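Local coordinates for glycosyl hydrolase BlGH5_18 (Bifidobacterium longum subsp. infantis, PDB 7LQX), which is a family 5 (subfamily 18) glycoside hydrolase that probably acts on N-glycans in a degradation pathway of a gut bacterium, at residues G35-P43 and V65-Q73; N206-H214 and H253-F264. All coordinates share one frame; numbering follows the deposited sequence. Where two conformers were deposited one is given.

Interaction 1: G35-P43 and V65-Q73; sequences GWFHFWLDP and VFPVWPYLQ. With EDO (1,2-ethanediol), chain B.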
loop_
_atom_site.group_PDB
_atom_site.type_symbol
_atom_site.label_atom_id
_atom_site.label_comp_id
_atom_site.label_asym_id
_atom_site.label_seq_id
_atom_site.Cartn_x
_atom_site.Cartn_y
_atom_site.Cartn_z
ATOM N N GLY A 35 -1.429 -15.158 10.914
ATOM C CA GLY A 35 -1.336 -13.863 10.294
ATOM C C GLY A 35 -2.022 -13.693 8.951
ATOM O O GLY A 35 -1.922 -12.608 8.373
ATOM N N TRP A 36 -2.723 -14.700 8.446
ATOM C CA TRP A 36 -3.356 -14.556 7.134
ATOM C C TRP A 36 -2.261 -14.159 6.139
ATOM O O TRP A 36 -1.118 -14.588 6.264
ATOM C CB TRP A 36 -4.533 -13.605 7.245
ATOM C CG TRP A 36 -5.454 -13.527 6.046
ATOM C CD1 TRP A 36 -6.294 -14.501 5.585
ATOM C CD2 TRP A 36 -5.642 -12.396 5.181
ATOM N NE1 TRP A 36 -6.990 -14.046 4.487
ATOM C CE2 TRP A 36 -6.600 -12.760 4.216
ATOM C CE3 TRP A 36 -5.079 -11.123 5.119
ATOM C CZ2 TRP A 36 -7.020 -11.885 3.212
ATOM C CZ3 TRP A 36 -5.495 -10.250 4.114
ATOM C CH2 TRP A 36 -6.461 -10.638 3.179
ATOM N N PHE A 37 -2.579 -13.334 5.141
ATOM C CA PHE A 37 -1.537 -12.881 4.211
ATOM C C PHE A 37 -0.664 -11.781 4.780
ATOM O O PHE A 37 0.239 -11.308 4.083
ATOM C CB PHE A 37 -2.152 -12.525 2.864
ATOM C CG PHE A 37 -2.882 -13.680 2.257
ATOM C CD1 PHE A 37 -2.200 -14.839 1.930
ATOM C CD2 PHE A 37 -4.246 -13.641 2.076
ATOM C CE1 PHE A 37 -2.875 -15.927 1.402
ATOM C CE2 PHE A 37 -4.924 -14.726 1.551
ATOM C CZ PHE A 37 -4.231 -15.867 1.212
ATOM N N HIS A 38 -0.880 -11.397 6.032
ATOM C CA HIS A 38 0.103 -10.613 6.769
ATOM C C HIS A 38 1.228 -11.485 7.314
ATOM O O HIS A 38 2.213 -10.950 7.833
ATOM C CB HIS A 38 -0.608 -9.813 7.864
ATOM C CG HIS A 38 -1.861 -9.145 7.385
ATOM N ND1 HIS A 38 -1.891 -8.357 6.255
ATOM C CD2 HIS A 38 -3.134 -9.189 7.847
ATOM C CE1 HIS A 38 -3.123 -7.919 6.058
ATOM N NE2 HIS A 38 -3.897 -8.409 7.010
ATOM N N PHE A 39 1.100 -12.810 7.168
ATOM C CA PHE A 39 2.166 -13.748 7.504
ATOM C C PHE A 39 3.511 -13.286 6.967
ATOM O O PHE A 39 4.541 -13.424 7.633
ATOM C CB PHE A 39 1.803 -15.111 6.888
ATOM C CG PHE A 39 2.915 -16.131 6.937
ATOM C CD1 PHE A 39 3.885 -16.169 5.949
ATOM C CD2 PHE A 39 2.999 -17.037 7.980
ATOM C CE1 PHE A 39 4.919 -17.088 6.001
ATOM C CE2 PHE A 39 4.028 -17.968 8.031
ATOM C CZ PHE A 39 4.991 -17.989 7.033
ATOM N N TRP A 40 3.525 -12.775 5.738
ATOM C CA TRP A 40 4.785 -12.496 5.067
ATOM C C TRP A 40 5.612 -11.432 5.769
ATOM O O TRP A 40 6.825 -11.354 5.541
ATOM C CB TRP A 40 4.492 -12.034 3.649
ATOM C CG TRP A 40 3.743 -13.016 2.814
ATOM C CD1 TRP A 40 2.454 -12.911 2.388
ATOM C CD2 TRP A 40 4.240 -14.254 2.287
ATOM N NE1 TRP A 40 2.116 -14.000 1.618
ATOM C CE2 TRP A 40 3.191 -14.845 1.552
ATOM C CE3 TRP A 40 5.467 -14.918 2.364
ATOM C CZ2 TRP A 40 3.335 -16.062 0.884
ATOM C CZ3 TRP A 40 5.604 -16.133 1.707
ATOM C CH2 TRP A 40 4.542 -16.689 0.980
ATOM N N LEU A 41 4.980 -10.592 6.592
ATOM C CA LEU A 41 5.698 -9.563 7.333
ATOM C C LEU A 41 6.419 -10.122 8.552
ATOM O O LEU A 41 7.294 -9.445 9.098
ATOM C CB LEU A 41 4.725 -8.462 7.750
ATOM C CG LEU A 41 4.157 -7.632 6.600
ATOM C CD1 LEU A 41 3.000 -6.759 7.083
ATOM C CD2 LEU A 41 5.220 -6.776 5.951
ATOM N N ASP A 42 6.082 -11.337 8.983
ATOM C CA ASP A 42 6.728 -11.971 10.128
ATOM C C ASP A 42 6.539 -13.479 10.013
ATOM O O ASP A 42 5.726 -14.062 10.739
ATOM C CB ASP A 42 6.119 -11.451 11.427
ATOM C CG ASP A 42 6.761 -12.054 12.666
ATOM O OD1 ASP A 42 7.922 -12.509 12.599
ATOM O OD2 ASP A 42 6.093 -12.064 13.716
ATOM N N PRO A 43 7.258 -14.141 9.110
ATOM C CA PRO A 43 7.006 -15.570 8.876
ATOM C C PRO A 43 7.263 -16.423 10.111
ATOM O O PRO A 43 8.284 -16.288 10.785
ATOM C CB PRO A 43 7.971 -15.918 7.735
ATOM C CG PRO A 43 8.197 -14.606 7.024
ATOM C CD PRO A 43 8.206 -13.577 8.128
ATOM N N VAL A 65 -0.872 -20.603 -3.363
ATOM C CA VAL A 65 -0.310 -19.685 -2.383
ATOM C C VAL A 65 -0.139 -18.295 -2.968
ATOM O O VAL A 65 0.044 -18.114 -4.177
ATOM C CB VAL A 65 1.011 -20.209 -1.782
ATOM C CG1 VAL A 65 0.802 -21.603 -1.209
ATOM C CG2 VAL A 65 2.104 -20.214 -2.831
ATOM N N PHE A 66 -0.170 -17.313 -2.072
ATOM C CA PHE A 66 -0.338 -15.906 -2.408
ATOM C C PHE A 66 0.664 -14.992 -1.719
ATOM O O PHE A 66 0.394 -14.484 -0.625
ATOM C CB PHE A 66 -1.748 -15.447 -2.013
ATOM C CG PHE A 66 -2.850 -16.279 -2.595
ATOM C CD1 PHE A 66 -3.407 -15.930 -3.805
ATOM C CD2 PHE A 66 -3.320 -17.401 -1.945
ATOM C CE1 PHE A 66 -4.420 -16.680 -4.360
ATOM C CE2 PHE A 66 -4.344 -18.164 -2.494
ATOM C CZ PHE A 66 -4.893 -17.798 -3.700
ATOM N N PRO A 67 1.802 -14.709 -2.354
ATOM C CA PRO A 67 2.643 -13.595 -1.895
ATOM C C PRO A 67 1.938 -12.265 -2.129
ATOM O O PRO A 67 0.954 -12.167 -2.866
ATOM C CB PRO A 67 3.905 -13.721 -2.753
ATOM C CG PRO A 67 3.438 -14.407 -3.995
ATOM C CD PRO A 67 2.358 -15.354 -3.561
ATOM N N VAL A 68 2.453 -11.222 -1.479
ATOM C CA VAL A 68 1.846 -9.889 -1.504
ATOM C C VAL A 68 2.783 -8.913 -2.210
ATOM O O VAL A 68 3.967 -8.807 -1.869
ATOM C CB VAL A 68 1.469 -9.435 -0.085
ATOM C CG1 VAL A 68 1.055 -7.972 -0.050
ATOM C CG2 VAL A 68 0.356 -10.318 0.437
ATOM N N TRP A 69 2.242 -8.196 -3.196
ATOM C CA TRP A 69 3.066 -7.472 -4.163
ATOM C C TRP A 69 3.885 -6.352 -3.547
ATOM O O TRP A 69 5.080 -6.244 -3.871
ATOM C CB TRP A 69 2.153 -6.960 -5.282
ATOM C CG TRP A 69 2.821 -6.421 -6.500
ATOM C CD1 TRP A 69 4.155 -6.421 -6.793
ATOM C CD2 TRP A 69 2.165 -5.778 -7.588
ATOM N NE1 TRP A 69 4.365 -5.830 -8.022
ATOM C CE2 TRP A 69 3.154 -5.425 -8.526
ATOM C CE3 TRP A 69 0.825 -5.493 -7.879
ATOM C CZ2 TRP A 69 2.844 -4.792 -9.728
ATOM C CZ3 TRP A 69 0.524 -4.867 -9.071
ATOM C CH2 TRP A 69 1.530 -4.523 -9.980
ATOM N N PRO A 70 3.335 -5.492 -2.682
ATOM C CA PRO A 70 4.165 -4.432 -2.083
ATOM C C PRO A 70 5.326 -4.949 -1.260
ATOM O O PRO A 70 6.239 -4.169 -0.972
ATOM C CB PRO A 70 3.178 -3.616 -1.230
ATOM C CG PRO A 70 1.893 -4.404 -1.213
ATOM C CD PRO A 70 1.898 -5.304 -2.413
ATOM N N TYR A 71 5.318 -6.223 -0.845
ATOM C CA TYR A 71 6.464 -6.773 -0.127
ATOM C C TYR A 71 7.484 -7.378 -1.085
ATOM O O TYR A 71 8.691 -7.330 -0.813
ATOM C CB TYR A 71 6.046 -7.833 0.907
ATOM C CG TYR A 71 4.839 -7.464 1.751
ATOM C CD1 TYR A 71 4.528 -6.140 2.041
ATOM C CD2 TYR A 71 4.004 -8.447 2.239
ATOM C CE1 TYR A 71 3.400 -5.822 2.780
ATOM C CE2 TYR A 71 2.886 -8.138 2.975
ATOM C CZ TYR A 71 2.592 -6.827 3.251
ATOM O OH TYR A 71 1.463 -6.547 3.981
ATOM N N LEU A 72 7.012 -7.923 -2.216
ATOM C CA LEU A 72 7.904 -8.486 -3.218
ATOM C C LEU A 72 8.637 -7.400 -3.996
ATOM O O LEU A 72 9.796 -7.584 -4.383
ATOM C CB LEU A 72 7.117 -9.323 -4.229
ATOM C CG LEU A 72 6.610 -10.707 -3.840
ATOM C CD1 LEU A 72 5.719 -11.238 -4.955
ATOM C CD2 LEU A 72 7.766 -11.649 -3.588
ATOM N N GLN A 73 7.962 -6.289 -4.289
ATOM C CA GLN A 73 8.471 -5.273 -5.215
ATOM C C GLN A 73 8.100 -3.895 -4.683
ATOM O O GLN A 73 7.248 -3.192 -5.240
ATOM C CB GLN A 73 7.901 -5.514 -6.609
ATOM C CG GLN A 73 8.598 -4.782 -7.725
ATOM C CD GLN A 73 8.153 -5.289 -9.077
ATOM O OE1 GLN A 73 6.969 -5.545 -9.295
ATOM N NE2 GLN A 73 9.104 -5.454 -9.986
HETATM C C1 EDO B . 2.364 -11.597 11.361
HETATM O O1 EDO B . 1.019 -11.910 11.728
HETATM C C2 EDO B . 2.546 -10.086 11.282
HETATM O O2 EDO B . 1.583 -9.516 10.389
HETATM O O HOH W 1 -0.176 -8.464 4.113
#
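Trp40 and Phe37 of 35-43 pack against 65-73 where two βα loops of the GH5 (β/α)8 barrel meet, one following strand 25-29, the other strand 62-65. The Phe66 side is dry and tightly packed. There CE1 and CZ of Phe37 meet CB and CD2 of Phe66 obliquely, the two ring planes 70° apart. Pro67 CA lies to one side of the Trp40 indole, toward its rim, while Val68 CG2 fills the angle between Phe37 CB and Trp40 CD1, at 4.1 and 3.9 Å. With CG placed anti to its carbonyl carbon (chi1 -59°), Trp40 hands NE1 to the carbonyl O of Phe66 at 2.9 Å, a bent bond (142°) that satisfies a buried backbone oxygen.

Toward Tyr71 the contact is well packed but wetter. Leu41 CD2 sits over the centre of the Tyr71 ring, a CH-pi contact, with Val68 CG1 on the opposite face. Leu41 and Tyr71 also pack against the second subunit, and an ethanediol bound to His38 O reaches Trp78 of that subunit. Between the segments, near Tyr71 OH, lies one water that donates to Phe37 O (2.9 Å) and is bonded to His38 ND1 (2.7 Å).

Interaction 2: N206-H214 and H253-F264; sequences NDGVWYLDH and HALYLAELSRAF. With EDO (1,2-ethanediol), chain C.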
loop_
_atom_site.group_PDB
_atom_site.type_symbol
_atom_site.label_atom_id
_atom_site.label_comp_id
_atom_site.label_asym_id
_atom_site.label_seq_id
_atom_site.Cartn_x
_atom_site.Cartn_y
_atom_site.Cartn_z
ATOM N N ASN A 206 -12.064 -12.764 -11.881
ATOM C CA ASN A 206 -13.345 -13.003 -11.239
ATOM C C ASN A 206 -14.411 -13.195 -12.313
ATOM O O ASN A 206 -14.146 -13.088 -13.515
ATOM C CB ASN A 206 -13.676 -11.898 -10.236
ATOM C CG ASN A 206 -13.908 -10.554 -10.881
ATOM O OD1 ASN A 206 -14.439 -10.455 -11.989
ATOM N ND2 ASN A 206 -13.525 -9.497 -10.172
ATOM N N ASP A 207 -15.640 -13.485 -11.876
ATOM C CA ASP A 207 -16.683 -13.872 -12.822
ATOM C C ASP A 207 -17.164 -12.721 -13.693
ATOM O O ASP A 207 -17.969 -12.963 -14.600
ATOM C CB ASP A 207 -17.840 -14.610 -12.139
ATOM C CG ASP A 207 -18.567 -13.780 -11.100
ATOM O OD1 ASP A 207 -18.487 -12.540 -11.146
ATOM O OD2 ASP A 207 -19.254 -14.386 -10.239
ATOM N N GLY A 208 -16.664 -11.503 -13.481
ATOM C CA GLY A 208 -16.897 -10.450 -14.450
ATOM C C GLY A 208 -16.458 -10.828 -15.853
ATOM O O GLY A 208 -17.030 -10.351 -16.836
ATOM N N VAL A 209 -15.433 -11.676 -15.971
ATOM C CA VAL A 209 -14.985 -12.097 -17.295
ATOM C C VAL A 209 -16.108 -12.798 -18.049
ATOM O O VAL A 209 -16.228 -12.655 -19.272
ATOM C CB VAL A 209 -13.710 -12.961 -17.194
ATOM C CG1 VAL A 209 -13.989 -14.314 -16.562
ATOM C CG2 VAL A 209 -13.073 -13.130 -18.564
ATOM N N TRP A 210 -16.963 -13.540 -17.338
ATOM C CA TRP A 210 -18.048 -14.288 -17.966
ATOM C C TRP A 210 -19.331 -13.486 -18.075
ATOM O O TRP A 210 -20.146 -13.744 -18.965
ATOM C CB TRP A 210 -18.352 -15.587 -17.181
ATOM C CG TRP A 210 -17.125 -16.405 -16.996
ATOM C CD1 TRP A 210 -16.460 -16.616 -15.834
ATOM C CD2 TRP A 210 -16.366 -17.067 -18.018
ATOM N NE1 TRP A 210 -15.337 -17.373 -16.057
ATOM C CE2 TRP A 210 -15.255 -17.654 -17.393
ATOM C CE3 TRP A 210 -16.523 -17.226 -19.393
ATOM C CZ2 TRP A 210 -14.305 -18.385 -18.094
ATOM C CZ3 TRP A 210 -15.573 -17.947 -20.087
ATOM C CH2 TRP A 210 -14.484 -18.521 -19.435
ATOM N N TYR A 211 -19.533 -12.529 -17.189
ATOM C CA TYR A 211 -20.850 -11.983 -16.955
ATOM C C TYR A 211 -20.990 -10.500 -17.281
ATOM O O TYR A 211 -22.119 -10.004 -17.310
ATOM C CB TYR A 211 -21.221 -12.203 -15.480
ATOM C CG TYR A 211 -21.404 -13.640 -15.028
ATOM C CD1 TYR A 211 -21.615 -14.682 -15.926
ATOM C CD2 TYR A 211 -21.396 -13.940 -13.676
ATOM C CE1 TYR A 211 -21.824 -15.972 -15.468
ATOM C CE2 TYR A 211 -21.601 -15.220 -13.221
ATOM C CZ TYR A 211 -21.820 -16.235 -14.117
ATOM O OH TYR A 211 -22.044 -17.525 -13.677
ATOM N N LEU A 212 -19.903 -9.782 -17.536
ATOM C CA LEU A 212 -19.972 -8.339 -17.728
ATOM C C LEU A 212 -19.682 -7.950 -19.172
ATOM O O LEU A 212 -18.577 -8.178 -19.670
ATOM C CB LEU A 212 -18.951 -7.636 -16.842
ATOM C CG LEU A 212 -19.224 -7.639 -15.351
ATOM C CD1 LEU A 212 -18.050 -6.993 -14.629
ATOM C CD2 LEU A 212 -20.514 -6.901 -15.052
ATOM N N ASP A 213 -20.644 -7.312 -19.826
ATOM C CA ASP A 213 -20.398 -6.822 -21.173
ATOM C C ASP A 213 -19.422 -5.657 -21.150
ATOM O O ASP A 213 -19.351 -4.896 -20.185
ATOM C CB ASP A 213 -21.706 -6.414 -21.833
ATOM C CG ASP A 213 -22.492 -7.609 -22.287
ATOM O OD1 ASP A 213 -21.989 -8.346 -23.168
ATOM O OD2 ASP A 213 -23.570 -7.851 -21.714
ATOM N N HIS A 214 -18.635 -5.554 -22.216
ATOM C CA HIS A 214 -17.669 -4.480 -22.425
ATOM C C HIS A 214 -16.516 -4.502 -21.427
ATOM O O HIS A 214 -15.773 -3.528 -21.335
ATOM C CB HIS A 214 -18.356 -3.109 -22.444
ATOM C CG HIS A 214 -19.544 -3.052 -23.354
ATOM N ND1 HIS A 214 -19.433 -3.135 -24.726
ATOM C CD2 HIS A 214 -20.867 -2.946 -23.089
ATOM C CE1 HIS A 214 -20.636 -3.069 -25.267
ATOM N NE2 HIS A 214 -21.524 -2.954 -24.296
ATOM N N HIS A 253 -23.755 -23.870 -9.763
ATOM C CA HIS A 253 -23.083 -22.702 -10.322
ATOM C C HIS A 253 -21.677 -23.026 -10.814
ATOM O O HIS A 253 -21.245 -22.513 -11.856
ATOM C CB HIS A 253 -23.049 -21.553 -9.311
ATOM C CG HIS A 253 -22.511 -20.278 -9.881
ATOM N ND1 HIS A 253 -21.175 -19.941 -9.821
ATOM C CD2 HIS A 253 -23.120 -19.282 -10.566
ATOM C CE1 HIS A 253 -20.988 -18.789 -10.437
ATOM N NE2 HIS A 253 -22.149 -18.365 -10.897
ATOM N N ALA A 254 -20.926 -23.841 -10.067
ATOM C CA ALA A 254 -19.554 -24.133 -10.474
ATOM C C ALA A 254 -19.533 -24.950 -11.759
ATOM O O ALA A 254 -18.742 -24.672 -12.667
ATOM C CB ALA A 254 -18.799 -24.859 -9.358
ATOM N N LEU A 255 -20.400 -25.964 -11.850
ATOM C CA LEU A 255 -20.542 -26.714 -13.091
ATOM C C LEU A 255 -20.899 -25.795 -14.247
ATOM O O LEU A 255 -20.363 -25.930 -15.357
ATOM C CB LEU A 255 -21.632 -27.773 -12.919
ATOM C CG LEU A 255 -22.025 -28.531 -14.189
ATOM C CD1 LEU A 255 -20.836 -29.259 -14.794
ATOM C CD2 LEU A 255 -23.158 -29.512 -13.904
ATOM N N TYR A 256 -21.827 -24.867 -14.011
ATOM C CA TYR A 256 -22.245 -23.955 -15.066
ATOM C C TYR A 256 -21.071 -23.151 -15.599
ATOM O O TYR A 256 -20.886 -23.045 -16.814
ATOM C CB TYR A 256 -23.335 -23.018 -14.551
ATOM C CG TYR A 256 -23.654 -21.912 -15.534
ATOM C CD1 TYR A 256 -24.296 -22.191 -16.734
ATOM C CD2 TYR A 256 -23.285 -20.607 -15.278
ATOM C CE1 TYR A 256 -24.581 -21.199 -17.634
ATOM C CE2 TYR A 256 -23.572 -19.596 -16.175
ATOM C CZ TYR A 256 -24.218 -19.905 -17.360
ATOM O OH TYR A 256 -24.516 -18.916 -18.268
ATOM N N LEU A 257 -20.269 -22.558 -14.714
ATOM C CA LEU A 257 -19.134 -21.781 -15.190
ATOM C C LEU A 257 -18.152 -22.657 -15.955
ATOM O O LEU A 257 -17.560 -22.222 -16.951
ATOM C CB LEU A 257 -18.434 -21.078 -14.031
ATOM C CG LEU A 257 -19.094 -19.777 -13.586
ATOM C CD1 LEU A 257 -18.261 -19.066 -12.520
ATOM C CD2 LEU A 257 -19.358 -18.834 -14.764
ATOM N N ALA A 258 -17.945 -23.887 -15.499
ATOM C CA ALA A 258 -17.052 -24.782 -16.224
ATOM C C ALA A 258 -17.561 -25.029 -17.643
ATOM O O ALA A 258 -16.802 -24.930 -18.614
ATOM C CB ALA A 258 -16.892 -26.098 -15.465
ATOM N N GLU A 259 -18.854 -25.330 -17.781
ATOM C CA GLU A 259 -19.420 -25.572 -19.107
ATOM C C GLU A 259 -19.436 -24.303 -19.947
ATOM O O GLU A 259 -19.180 -24.349 -21.155
ATOM C CB GLU A 259 -20.830 -26.145 -18.984
ATOM C CG GLU A 259 -20.885 -27.543 -18.379
ATOM C CD GLU A 259 -20.033 -28.556 -19.128
ATOM O OE1 GLU A 259 -19.795 -28.377 -20.342
ATOM O OE2 GLU A 259 -19.600 -29.537 -18.502
ATOM N N LEU A 260 -19.741 -23.160 -19.333
ATOM C CA LEU A 260 -19.708 -21.899 -20.060
ATOM C C LEU A 260 -18.327 -21.667 -20.650
ATOM O O LEU A 260 -18.197 -21.269 -21.813
ATOM C CB LEU A 260 -20.114 -20.763 -19.123
ATOM C CG LEU A 260 -20.147 -19.364 -19.724
ATOM C CD1 LEU A 260 -21.155 -19.244 -20.843
ATOM C CD2 LEU A 260 -20.465 -18.357 -18.620
ATOM N N SER A 261 -17.277 -21.921 -19.871
ATOM C CA SER A 261 -15.933 -21.684 -20.375
ATOM C C SER A 261 -15.623 -22.572 -21.570
ATOM O O SER A 261 -14.942 -22.140 -22.503
ATOM C CB SER A 261 -14.912 -21.868 -19.250
ATOM O OG SER A 261 -14.658 -23.228 -18.933
ATOM N N ARG A 262 -16.144 -23.797 -21.580
ATOM C CA ARG A 262 -15.887 -24.705 -22.690
ATOM C C ARG A 262 -16.425 -24.170 -24.007
ATOM O O ARG A 262 -15.901 -24.518 -25.073
ATOM C CB ARG A 262 -16.504 -26.070 -22.405
ATOM C CG ARG A 262 -15.800 -26.865 -21.321
ATOM C CD ARG A 262 -16.543 -28.161 -21.098
ATOM N NE ARG A 262 -16.392 -29.094 -22.216
ATOM C CZ ARG A 262 -17.203 -30.120 -22.455
ATOM N NH1 ARG A 262 -18.278 -30.315 -21.710
ATOM N NH2 ARG A 262 -16.943 -30.945 -23.460
ATOM N N ALA A 263 -17.483 -23.362 -23.971
ATOM C CA ALA A 263 -18.000 -22.800 -25.211
ATOM C C ALA A 263 -16.922 -22.031 -25.959
ATOM O O ALA A 263 -16.927 -21.990 -27.195
ATOM C CB ALA A 263 -19.168 -21.863 -24.904
ATOM N N PHE A 264 -15.998 -21.403 -25.228
ATOM C CA PHE A 264 -15.022 -20.489 -25.811
ATOM C C PHE A 264 -13.645 -21.101 -26.010
ATOM O O PHE A 264 -12.802 -20.470 -26.657
ATOM C CB PHE A 264 -14.949 -19.207 -24.955
ATOM C CG PHE A 264 -16.296 -18.597 -24.735
ATOM C CD1 PHE A 264 -16.899 -17.844 -25.722
ATOM C CD2 PHE A 264 -17.003 -18.850 -23.570
ATOM C CE1 PHE A 264 -18.167 -17.333 -25.538
ATOM C CE2 PHE A 264 -18.262 -18.350 -23.391
ATOM C CZ PHE A 264 -18.848 -17.595 -24.369
HETATM C C1 EDO C . -14.846 -6.995 -12.442
HETATM O O1 EDO C . -14.374 -6.869 -11.097
HETATM C C2 EDO C . -15.561 -5.717 -12.862
HETATM O O2 EDO C . -14.719 -4.585 -12.615
#
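Trp210 and Tyr211, consecutive residues of the short helix 208-211, enter neighbouring hollows on helix 248-264 as two knobs into holes. Trp210 gives up the most area and sits among Leu257, Leu260, Ser261 and Phe264. Its CB rests 3.8 Å from Leu260 CD2, CD1 is equally close to Leu257 CD2, and the far end of the indole presses CH2 to within 3.4 Å of Ser261 CB. Phe264 CD2 comes up to the indole edge at CZ3. With OG set between its backbone N and carbonyl carbon (chi1 76°), Ser261 donates back to Ala258 O, and its methylene is what meets the tryptophan.

Tyr211 points its phenol end into the hollow formed by His253, Tyr256, Leu257 and Leu260. Its OH lies 2.9 Å from His253 NE2, which comes in at the edge of the phenol ring, and borders the edge of the Tyr256 ring. Leu257, third in buried area, separates the two knobs: besides Trp210 CD1, its CD2 meets Tyr211 OH at 3.2 Å, with CZ behind. His253 ND1 is held from behind by Ser233, and Tyr256 OH by Cys383.

Ahead of these knobs, Asn206 OD1 accepts from Gly208 N at 2.9 Å and from Asn165 ND2. With an alanine here, Gly208 N would probably lose its capping acceptor and Asn165 its mate. The arrangement is a one-turn helix after strand 200-202 packing on the helix that follows strand 229-233 of a (β/α)8 barrel.

Interaction 1 comes first along the chain and is complete before interaction 2 begins. Their centres are 30 Å apart, on opposite sides of the chain's centre, and their nearest atoms remain about 11 Å from each other. Both belong to the same eight-stranded parallel barrel: interaction 1 joins the loops that follow its first two strands, 25-29 and 62-65, whereas interaction 2 ties the segment after strand 200-202 to the helix that follows strand 229-233. The surroundings differ as well. Segments 35-43 and 65-73 lie against the second subunit, while helix 248-264 packs on helix 388-399 of the C-terminal region, so the two contacts link the barrel to different neighbours.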